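Local coordinates for protein Non-heme chloroperoxidase CPO-A1 (PDB 1A8Q) that is a cofactor-free haloperoxidase of the alpha/beta hydrolase superfamily that brominates and may chlorinate in 7-chlorotetracycline biosynthesis, at residues Val22-Gly27 and Gln36-Ala41; Glu243-Glu248 and Leu268-Asn273; Glu248-Gly253 and Pro258-Lys263. All coordinates share one frame; numbering follows the deposited sequence.

The three contacts lie in one alpha/beta hydrolase fold. Contact 1 comes first along the chain and packs the inner strand 21-25 against helix 36-44. Contact 2 joins the outermost strand 243-247 to the end of helix 260-272. Contacts 1 and 2 both reach the mixed sheet; contacts 2 and 3 both use helix 260-272. Contact 3 is nested inside the loop that contact 2 closes, and the two share Glu-248. The centre of contact 1 is about 15 Å from those of contacts 2 and 3, which are about 13 Å apart. Val-22 and Phe-24 touch Leu-272 and Leu-268 of helix 260-272, and Asp-37 pairs with Lys-261. Contact 3 holds catalytic His-252, in the loop between strand 243-247 and helix 260-272.

Contact 1: residues Val22-Gly27 and Gln36-Ala41; sequences VVFIHG and QDQLKA
Phe-24 meets Gln-38 and Leu-39 where strand 21-25 packs against helix 36-44. These two elements open a beta-alpha-beta unit of the alpha/beta hydrolase fold, which strand 48-52 completes. The CB of Phe-24 points toward the helix. From there CG turns anti to the carbonyl carbon (chi1 -69°), which carries the ring between strand and helix. Along one side of the ring, Phe-24 CD1 lies 3.7 Å from Leu-39 CD2. The next atom, Phe-24 CE1, is 3.9 Å from Leu-39 CD2. Phe-24 and Leu-39 run past each other in opposite directions. CD2 is the Leu-39 atom that touches the ring. Along the other side of the ring, Phe-24 CE2 reaches Gln-38 CB at 3.6 Å. At the tip, Phe-24 CZ stays close to that CB and comes within 4.0 Å of Gln-38 O. Both neighbours approach the ring obliquely. The Phe-24 and Gln-38 side chains cross at about a right angle, with ring and amide planes 57° apart. Of the glutamine side chain, CB does the touching. The chain bends at chi2 (71°), which takes the amide away. There Gln-38 NE2 is hydrogen-bonded to Ala-255 O and Asn-265 OD1. Trp-35 and Leu-268 also pack on Phe-24, which is buried. No hydrogen bond links the two segments. Beyond the strand, His-26 turns back on its own chain: His-26 ND1 donates in the ring plane to Gly-27 O at 2.8 Å.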
loop_
_atom_site.group_PDB
_atom_site.type_symbol
_atom_site.label_atom_id
_atom_site.label_comp_id
_atom_site.label_asym_id
_atom_site.label_seq_id
_atom_site.Cartn_x
_atom_site.Cartn_y
_atom_site.Cartn_z
ATOM N N VAL A 22 5.120 14.257 -0.584
ATOM C CA VAL A 22 4.075 13.269 -0.535
ATOM C C VAL A 22 4.788 11.936 -0.900
ATOM O O VAL A 22 5.311 11.835 -2.002
ATOM C CB VAL A 22 2.928 13.535 -1.482
ATOM C CG1 VAL A 22 1.831 12.476 -1.290
ATOM C CG2 VAL A 22 2.354 14.942 -1.292
ATOM N N VAL A 23 4.851 11.025 0.055
ATOM C CA VAL A 23 5.615 9.780 -0.147
ATOM C C VAL A 23 4.602 8.656 -0.259
ATOM O O VAL A 23 3.779 8.402 0.632
ATOM C CB VAL A 23 6.594 9.522 1.003
ATOM C CG1 VAL A 23 7.225 8.133 0.905
ATOM C CG2 VAL A 23 7.688 10.596 1.069
ATOM N N PHE A 24 4.669 7.923 -1.365
ATOM C CA PHE A 24 3.700 6.883 -1.683
ATOM C C PHE A 24 4.288 5.506 -1.393
ATOM O O PHE A 24 5.462 5.280 -1.728
ATOM C CB PHE A 24 3.311 6.945 -3.169
ATOM C CG PHE A 24 2.491 8.164 -3.537
ATOM C CD1 PHE A 24 3.169 9.320 -3.890
ATOM C CD2 PHE A 24 1.115 8.084 -3.519
ATOM C CE1 PHE A 24 2.397 10.451 -4.238
ATOM C CE2 PHE A 24 0.349 9.214 -3.870
ATOM C CZ PHE A 24 1.027 10.367 -4.235
ATOM N N ILE A 25 3.458 4.661 -0.767
ATOM C CA ILE A 25 3.939 3.356 -0.276
ATOM C C ILE A 25 3.076 2.282 -0.879
ATOM O O ILE A 25 1.883 2.108 -0.651
ATOM C CB ILE A 25 3.755 3.297 1.282
ATOM C CG1 ILE A 25 4.525 4.449 1.951
ATOM C CG2 ILE A 25 4.298 1.962 1.823
ATOM C CD1 ILE A 25 4.134 4.613 3.430
ATOM N N HIS A 26 3.664 1.502 -1.844
ATOM C CA HIS A 26 2.885 0.593 -2.638
ATOM C C HIS A 26 2.477 -0.738 -1.988
ATOM O O HIS A 26 3.033 -1.043 -0.949
ATOM C CB HIS A 26 3.670 0.218 -3.950
ATOM C CG HIS A 26 4.888 -0.632 -3.717
ATOM N ND1 HIS A 26 4.831 -2.002 -3.645
ATOM C CD2 HIS A 26 6.204 -0.262 -3.541
ATOM C CE1 HIS A 26 6.061 -2.454 -3.435
ATOM N NE2 HIS A 26 6.897 -1.459 -3.364
ATOM N N GLY A 27 1.564 -1.441 -2.656
ATOM C CA GLY A 27 1.105 -2.731 -2.094
ATOM C C GLY A 27 1.780 -3.934 -2.771
ATOM O O GLY A 27 2.635 -3.790 -3.624
ATOM N N GLN A 36 2.244 5.899 -10.588
ATOM C CA GLN A 36 2.609 7.007 -11.495
ATOM C C GLN A 36 1.466 7.980 -11.714
ATOM O O GLN A 36 1.770 9.166 -11.865
ATOM C CB GLN A 36 3.075 6.417 -12.838
ATOM C CG GLN A 36 4.466 5.794 -12.573
ATOM C CD GLN A 36 5.384 5.921 -13.779
ATOM O OE1 GLN A 36 5.238 6.857 -14.568
ATOM N NE2 GLN A 36 6.324 4.988 -13.898
ATOM N N ASP A 37 0.220 7.524 -11.801
ATOM C CA ASP A 37 -0.881 8.475 -12.011
ATOM C C ASP A 37 -0.942 9.493 -10.863
ATOM O O ASP A 37 -1.162 10.685 -11.120
ATOM C CB ASP A 37 -2.174 7.716 -12.128
ATOM C CG ASP A 37 -2.303 6.846 -13.374
ATOM O OD1 ASP A 37 -2.508 7.334 -14.495
ATOM O OD2 ASP A 37 -2.328 5.620 -13.189
ATOM N N GLN A 38 -0.831 9.013 -9.638
ATOM C CA GLN A 38 -0.909 9.895 -8.475
ATOM C C GLN A 38 0.299 10.761 -8.314
ATOM O O GLN A 38 0.223 11.923 -7.878
ATOM C CB GLN A 38 -1.096 9.053 -7.160
ATOM C CG GLN A 38 -2.470 8.423 -7.151
ATOM C CD GLN A 38 -2.696 7.300 -8.126
ATOM O OE1 GLN A 38 -1.825 6.448 -8.310
ATOM N NE2 GLN A 38 -3.868 7.288 -8.745
ATOM N N LEU A 39 1.502 10.261 -8.681
ATOM C CA LEU A 39 2.708 11.063 -8.628
ATOM C C LEU A 39 2.574 12.288 -9.567
ATOM O O LEU A 39 2.869 13.397 -9.107
ATOM C CB LEU A 39 3.912 10.250 -9.166
ATOM C CG LEU A 39 4.435 9.282 -8.071
ATOM C CD1 LEU A 39 5.377 8.308 -8.801
ATOM C CD2 LEU A 39 5.163 9.990 -6.956
ATOM N N LYS A 40 2.069 12.080 -10.762
ATOM C CA LYS A 40 1.885 13.221 -11.683
ATOM C C LYS A 40 0.840 14.174 -11.086
ATOM O O LYS A 40 1.045 15.395 -11.100
ATOM C CB LYS A 40 1.505 12.768 -13.096
ATOM C CG LYS A 40 1.090 13.977 -13.987
ATOM C CD LYS A 40 0.951 13.556 -15.439
ATOM C CE LYS A 40 0.270 14.684 -16.252
ATOM N NZ LYS A 40 1.180 15.859 -16.217
ATOM N N ALA A 41 -0.269 13.643 -10.621
ATOM C CA ALA A 41 -1.337 14.501 -10.076
ATOM C C ALA A 41 -0.795 15.393 -8.962
ATOM O O ALA A 41 -1.126 16.588 -8.953
ATOM C CB ALA A 41 -2.502 13.682 -9.581
#

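Contact 2: residues Glu243-Glu248 and Leu268-Asn273; sequences ELKVYE and LLEFLN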
loop_
_atom_site.group_PDB
_atom_site.type_symbol
_atom_site.label_atom_id
_atom_site.label_comp_id
_atom_site.label_asym_id
_atom_site.label_seq_id
_atom_site.Cartn_x
_atom_site.Cartn_y
_atom_site.Cartn_z
ATOM N N GLU A 243 -10.819 10.420 9.053
ATOM C CA GLU A 243 -11.965 10.512 8.178
ATOM C C GLU A 243 -12.100 9.255 7.321
ATOM O O GLU A 243 -11.036 8.768 6.902
ATOM C CB GLU A 243 -11.861 11.707 7.196
ATOM C CG GLU A 243 -11.117 12.895 7.755
ATOM C CD GLU A 243 -10.770 14.043 6.834
ATOM O OE1 GLU A 243 -10.866 14.016 5.587
ATOM O OE2 GLU A 243 -10.305 15.070 7.397
ATOM N N LEU A 244 -13.291 8.748 7.081
ATOM C CA LEU A 244 -13.436 7.570 6.219
ATOM C C LEU A 244 -14.219 7.943 4.973
ATOM O O LEU A 244 -15.215 8.679 5.049
ATOM C CB LEU A 244 -14.184 6.449 6.951
ATOM C CG LEU A 244 -14.658 5.253 6.133
ATOM C CD1 LEU A 244 -13.455 4.361 5.758
ATOM C CD2 LEU A 244 -15.629 4.380 6.939
ATOM N N LYS A 245 -13.766 7.532 3.771
ATOM C CA LYS A 245 -14.535 7.728 2.562
ATOM C C LYS A 245 -14.724 6.352 1.925
ATOM O O LYS A 245 -13.711 5.741 1.532
ATOM C CB LYS A 245 -13.857 8.692 1.567
ATOM C CG LYS A 245 -13.848 10.145 2.032
ATOM C CD LYS A 245 -13.273 11.110 0.979
ATOM C CE LYS A 245 -13.651 12.535 1.424
ATOM N NZ LYS A 245 -13.500 13.495 0.298
ATOM N N VAL A 246 -15.934 5.842 1.888
ATOM C CA VAL A 246 -16.242 4.569 1.255
ATOM C C VAL A 246 -16.476 4.801 -0.239
ATOM O O VAL A 246 -17.273 5.655 -0.617
ATOM C CB VAL A 246 -17.458 3.881 1.873
ATOM C CG1 VAL A 246 -17.847 2.609 1.119
ATOM C CG2 VAL A 246 -17.090 3.653 3.346
ATOM N N TYR A 247 -15.760 4.031 -1.066
ATOM C CA TYR A 247 -15.975 4.172 -2.524
ATOM C C TYR A 247 -16.913 3.067 -2.951
ATOM O O TYR A 247 -16.515 1.897 -3.088
ATOM C CB TYR A 247 -14.642 4.104 -3.279
ATOM C CG TYR A 247 -13.836 5.375 -3.348
ATOM C CD1 TYR A 247 -13.961 6.419 -2.451
ATOM C CD2 TYR A 247 -12.851 5.512 -4.338
ATOM C CE1 TYR A 247 -13.179 7.567 -2.516
ATOM C CE2 TYR A 247 -12.033 6.600 -4.386
ATOM C CZ TYR A 247 -12.252 7.673 -3.547
ATOM O OH TYR A 247 -11.404 8.732 -3.607
ATOM N N GLU A 248 -18.186 3.385 -3.182
ATOM C CA GLU A 248 -19.164 2.368 -3.555
ATOM C C GLU A 248 -18.818 1.714 -4.884
ATOM O O GLU A 248 -18.564 2.368 -5.882
ATOM C CB GLU A 248 -20.588 3.008 -3.609
ATOM C CG GLU A 248 -21.027 3.419 -2.210
ATOM C CD GLU A 248 -22.518 3.668 -2.076
ATOM O OE1 GLU A 248 -23.230 3.758 -3.096
ATOM O OE2 GLU A 248 -22.962 3.785 -0.907
ATOM N N LEU A 268 -7.495 12.972 -2.787
ATOM C CA LEU A 268 -6.141 13.122 -2.283
ATOM C C LEU A 268 -5.702 14.571 -2.318
ATOM O O LEU A 268 -5.171 15.083 -1.328
ATOM C CB LEU A 268 -5.158 12.261 -3.120
ATOM C CG LEU A 268 -3.700 12.359 -2.692
ATOM C CD1 LEU A 268 -3.477 11.876 -1.269
ATOM C CD2 LEU A 268 -2.875 11.515 -3.705
ATOM N N LEU A 269 -5.980 15.268 -3.433
ATOM C CA LEU A 269 -5.562 16.649 -3.545
ATOM C C LEU A 269 -6.342 17.538 -2.548
ATOM O O LEU A 269 -5.680 18.409 -1.966
ATOM C CB LEU A 269 -5.724 17.126 -4.974
ATOM C CG LEU A 269 -4.633 16.695 -5.981
ATOM C CD1 LEU A 269 -4.969 17.281 -7.337
ATOM C CD2 LEU A 269 -3.263 17.156 -5.512
ATOM N N GLU A 270 -7.588 17.206 -2.316
ATOM C CA GLU A 270 -8.362 17.983 -1.319
ATOM C C GLU A 270 -7.775 17.778 0.065
ATOM O O GLU A 270 -7.487 18.718 0.820
ATOM C CB GLU A 270 -9.820 17.551 -1.369
ATOM C CG GLU A 270 -10.665 18.262 -0.301
ATOM C CD GLU A 270 -12.094 17.745 -0.404
ATOM O OE1 GLU A 270 -12.837 18.281 -1.243
ATOM O OE2 GLU A 270 -12.421 16.787 0.317
ATOM N N PHE A 271 -7.453 16.513 0.421
ATOM C CA PHE A 271 -6.859 16.189 1.692
ATOM C C PHE A 271 -5.494 16.792 1.888
ATOM O O PHE A 271 -5.115 17.141 3.002
ATOM C CB PHE A 271 -6.761 14.639 1.832
ATOM C CG PHE A 271 -6.298 14.199 3.193
ATOM C CD1 PHE A 271 -7.161 14.293 4.283
ATOM C CD2 PHE A 271 -4.978 13.815 3.399
ATOM C CE1 PHE A 271 -6.677 13.928 5.537
ATOM C CE2 PHE A 271 -4.524 13.393 4.633
ATOM C CZ PHE A 271 -5.394 13.482 5.714
ATOM N N LEU A 272 -4.659 16.904 0.826
ATOM C CA LEU A 272 -3.316 17.421 0.973
ATOM C C LEU A 272 -3.284 18.889 1.408
ATOM O O LEU A 272 -2.276 19.330 1.940
ATOM C CB LEU A 272 -2.480 17.265 -0.299
ATOM C CG LEU A 272 -2.137 15.794 -0.615
ATOM C CD1 LEU A 272 -1.599 15.679 -2.044
ATOM C CD2 LEU A 272 -1.154 15.259 0.402
ATOM N N ASN A 273 -4.375 19.609 1.219
ATOM C CA ASN A 273 -4.451 20.989 1.692
ATOM C C ASN A 273 -4.803 21.040 3.173
ATOM O O ASN A 273 -5.270 22.096 3.643
ATOM C CB ASN A 273 -5.583 21.716 0.949
ATOM C CG ASN A 273 -5.147 22.077 -0.445
ATOM O OD1 ASN A 273 -5.227 23.242 -0.815
ATOM N ND2 ASN A 273 -4.660 21.113 -1.212
HETATM O O HOH W 1 -10.477 14.427 0.675
#
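Lys-245 and Glu-270 form a long salt bridge between the outermost strand of the alpha/beta hydrolase sheet, 243-247, and the last turns of helix 260-272. The bond is weak: Lys-245 NZ stands 3.5 Å from Glu-270 OE2. Asp-267, one turn earlier on the helix, is the stronger partner of Lys-245 NZ. Water 1 accepts from Lys-245 NZ at 3.2 Å and donates to Glu-270 OE2 at 3.1 Å. The two side chains are both extended beyond CG and cross at about a right angle. Glu-270 gets there because its CG stands opposite the backbone N (chi1 177°).

The second pair is Glu-243 with Phe-271. Here Glu-243 OE1 sits at the ring edge, near the ring plane, 3.9 Å from Phe-271 CD1. At that edge it faces ring hydrogens, whose slight positive charge would suit it. The carboxylate and the ring are almost perpendicular, with planes 85° apart.

Further out, the other oxygen of Asp-267 takes a hydrogen bond from Tyr-247 OH. Glu-243 OE2 pairs with Lys-274 at the chain end. Phe-271 is buried and packs on Leu-216 of strand 215-220 and on Ser-114 and Val-116 of strand 112-118. The two acids lie near each other without touching: Glu-243 OE1 and Glu-270 OE2 are 6.2 Å apart, with Lys-245 NZ next to the latter.

Contact 3: residues Glu248-Gly253 and Pro258-Lys263; sequences EGSSHG and PGDKEK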
loop_
_atom_site.group_PDB
_atom_site.type_symbol
_atom_site.label_atom_id
_atom_site.label_comp_id
_atom_site.label_asym_id
_atom_site.label_seq_id
_atom_site.Cartn_x
_atom_site.Cartn_y
_atom_site.Cartn_z
ATOM N N GLU A 248 -18.186 3.385 -3.182
ATOM C CA GLU A 248 -19.164 2.368 -3.555
ATOM C C GLU A 248 -18.818 1.714 -4.884
ATOM O O GLU A 248 -18.564 2.368 -5.882
ATOM C CB GLU A 248 -20.588 3.008 -3.609
ATOM C CG GLU A 248 -21.027 3.419 -2.210
ATOM C CD GLU A 248 -22.518 3.668 -2.076
ATOM O OE1 GLU A 248 -23.230 3.758 -3.096
ATOM O OE2 GLU A 248 -22.962 3.785 -0.907
ATOM N N GLY A 249 -18.832 0.391 -4.913
ATOM C CA GLY A 249 -18.545 -0.390 -6.101
ATOM C C GLY A 249 -17.080 -0.483 -6.489
ATOM O O GLY A 249 -16.821 -1.050 -7.576
ATOM N N SER A 250 -16.148 0.018 -5.704
ATOM C CA SER A 250 -14.753 0.063 -6.145
ATOM C C SER A 250 -13.971 -1.175 -5.688
ATOM O O SER A 250 -14.209 -1.717 -4.623
ATOM C CB SER A 250 -14.040 1.309 -5.624
ATOM O OG SER A 250 -14.510 2.416 -6.407
ATOM N N SER A 251 -12.970 -1.515 -6.512
ATOM C CA SER A 251 -12.133 -2.670 -6.183
ATOM C C SER A 251 -10.936 -2.320 -5.330
ATOM O O SER A 251 -10.744 -1.256 -4.764
ATOM C CB SER A 251 -11.610 -3.185 -7.542
ATOM O OG SER A 251 -10.634 -2.316 -8.112
ATOM N N HIS A 252 -10.020 -3.293 -5.219
ATOM C CA HIS A 252 -8.785 -3.144 -4.496
ATOM C C HIS A 252 -7.799 -2.293 -5.309
ATOM O O HIS A 252 -6.843 -1.765 -4.742
ATOM C CB HIS A 252 -8.134 -4.531 -4.264
ATOM C CG HIS A 252 -6.971 -4.476 -3.306
ATOM N ND1 HIS A 252 -7.160 -3.986 -2.027
ATOM C CD2 HIS A 252 -5.682 -4.829 -3.360
ATOM C CE1 HIS A 252 -6.023 -3.981 -1.372
ATOM N NE2 HIS A 252 -5.099 -4.547 -2.132
ATOM N N GLY A 253 -8.025 -2.105 -6.605
ATOM C CA GLY A 253 -7.091 -1.396 -7.455
ATOM C C GLY A 253 -7.539 0.016 -7.856
ATOM O O GLY A 253 -7.158 0.482 -8.941
ATOM N N PRO A 258 -9.370 3.120 -14.492
ATOM C CA PRO A 258 -9.992 4.328 -15.046
ATOM C C PRO A 258 -11.252 4.703 -14.265
ATOM O O PRO A 258 -12.053 3.823 -13.966
ATOM C CB PRO A 258 -10.405 3.896 -16.457
ATOM C CG PRO A 258 -9.358 2.880 -16.826
ATOM C CD PRO A 258 -9.132 2.100 -15.548
ATOM N N GLY A 259 -11.451 5.977 -14.056
ATOM C CA GLY A 259 -12.645 6.490 -13.358
ATOM C C GLY A 259 -12.392 6.598 -11.862
ATOM O O GLY A 259 -12.384 7.682 -11.233
ATOM N N ASP A 260 -12.068 5.438 -11.244
ATOM C CA ASP A 260 -11.762 5.472 -9.823
ATOM C C ASP A 260 -10.505 6.231 -9.544
ATOM O O ASP A 260 -10.352 6.869 -8.514
ATOM C CB ASP A 260 -11.620 4.045 -9.270
ATOM C CG ASP A 260 -12.960 3.330 -9.179
ATOM O OD1 ASP A 260 -13.984 3.798 -9.710
ATOM O OD2 ASP A 260 -12.979 2.236 -8.603
ATOM N N LYS A 261 -9.477 6.083 -10.435
ATOM C CA LYS A 261 -8.236 6.769 -10.120
ATOM C C LYS A 261 -8.424 8.292 -10.172
ATOM O O LYS A 261 -7.718 8.931 -9.407
ATOM C CB LYS A 261 -7.112 6.294 -11.034
ATOM C CG LYS A 261 -7.228 6.816 -12.450
ATOM C CD LYS A 261 -5.990 6.205 -13.194
ATOM C CE LYS A 261 -5.949 6.609 -14.652
ATOM N NZ LYS A 261 -4.796 5.857 -15.306
ATOM N N GLU A 262 -9.298 8.826 -11.014
ATOM C CA GLU A 262 -9.495 10.283 -10.983
ATOM C C GLU A 262 -10.267 10.732 -9.724
ATOM O O GLU A 262 -9.968 11.825 -9.213
ATOM C CB GLU A 262 -10.256 10.741 -12.216
ATOM C CG GLU A 262 -9.420 10.571 -13.478
ATOM C CD GLU A 262 -9.400 9.195 -14.092
ATOM O OE1 GLU A 262 -10.117 8.250 -13.740
ATOM O OE2 GLU A 262 -8.601 8.967 -15.044
ATOM N N LYS A 263 -11.163 9.865 -9.285
ATOM C CA LYS A 263 -11.899 10.170 -8.038
ATOM C C LYS A 263 -10.919 10.207 -6.890
ATOM O O LYS A 263 -10.952 11.115 -6.033
ATOM C CB LYS A 263 -13.034 9.162 -7.878
ATOM C CG LYS A 263 -13.892 9.301 -6.628
ATOM C CD LYS A 263 -14.735 8.021 -6.499
ATOM C CE LYS A 263 -15.661 8.133 -5.294
ATOM N NZ LYS A 263 -16.786 7.152 -5.503
HETATM O O HOH W 2 -18.874 6.149 -3.685
HETATM O O HOH W 3 -16.527 4.415 -6.232
HETATM O O HOH W 4 -12.404 -0.346 -9.034
#
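The carboxylate of Asp-260 is approached on one face by the hydroxyl of Ser-250. Ser-250 OG donates to Asp-260 OD2 at 2.7 Å and lies well above the carboxylate plane, 60° out of it. Asp-260 CG stands anti to its carbonyl carbon (chi1 -72°), which turns the carboxylate to Ser-250. Water 4 comes to the same oxygen from the other side of that plane. It donates to Asp-260 OD2 at 2.7 Å and accepts from Ser-251 N, so a second route joins loop and helix. A second carboxylate, that of Glu-262, turns back over the start of the helix. Gly-259 N, at the N-cap position, meets Glu-262 OE1 nearly along its C-O axis at 2.7 Å.

Lys-263 reaches the loop through water alone. Its extended chain brings NZ to water 2, which also accepts from Glu-248 N. Its NZ also donates to water 3, which in turn donates to Glu-248 O and, at 2.8 Å, to Ser-250 OG. Ser-251 OG accepts from Gly-253 N at 3.0 Å, which makes an ST turn. His-252 is hydrogen-bonded through ND1 to Asp-223 OD2 and through NE2 to Ser-94 OG. This is the histidine loop of the alpha/beta hydrolase catalytic triad, set between the last strand and the last helix.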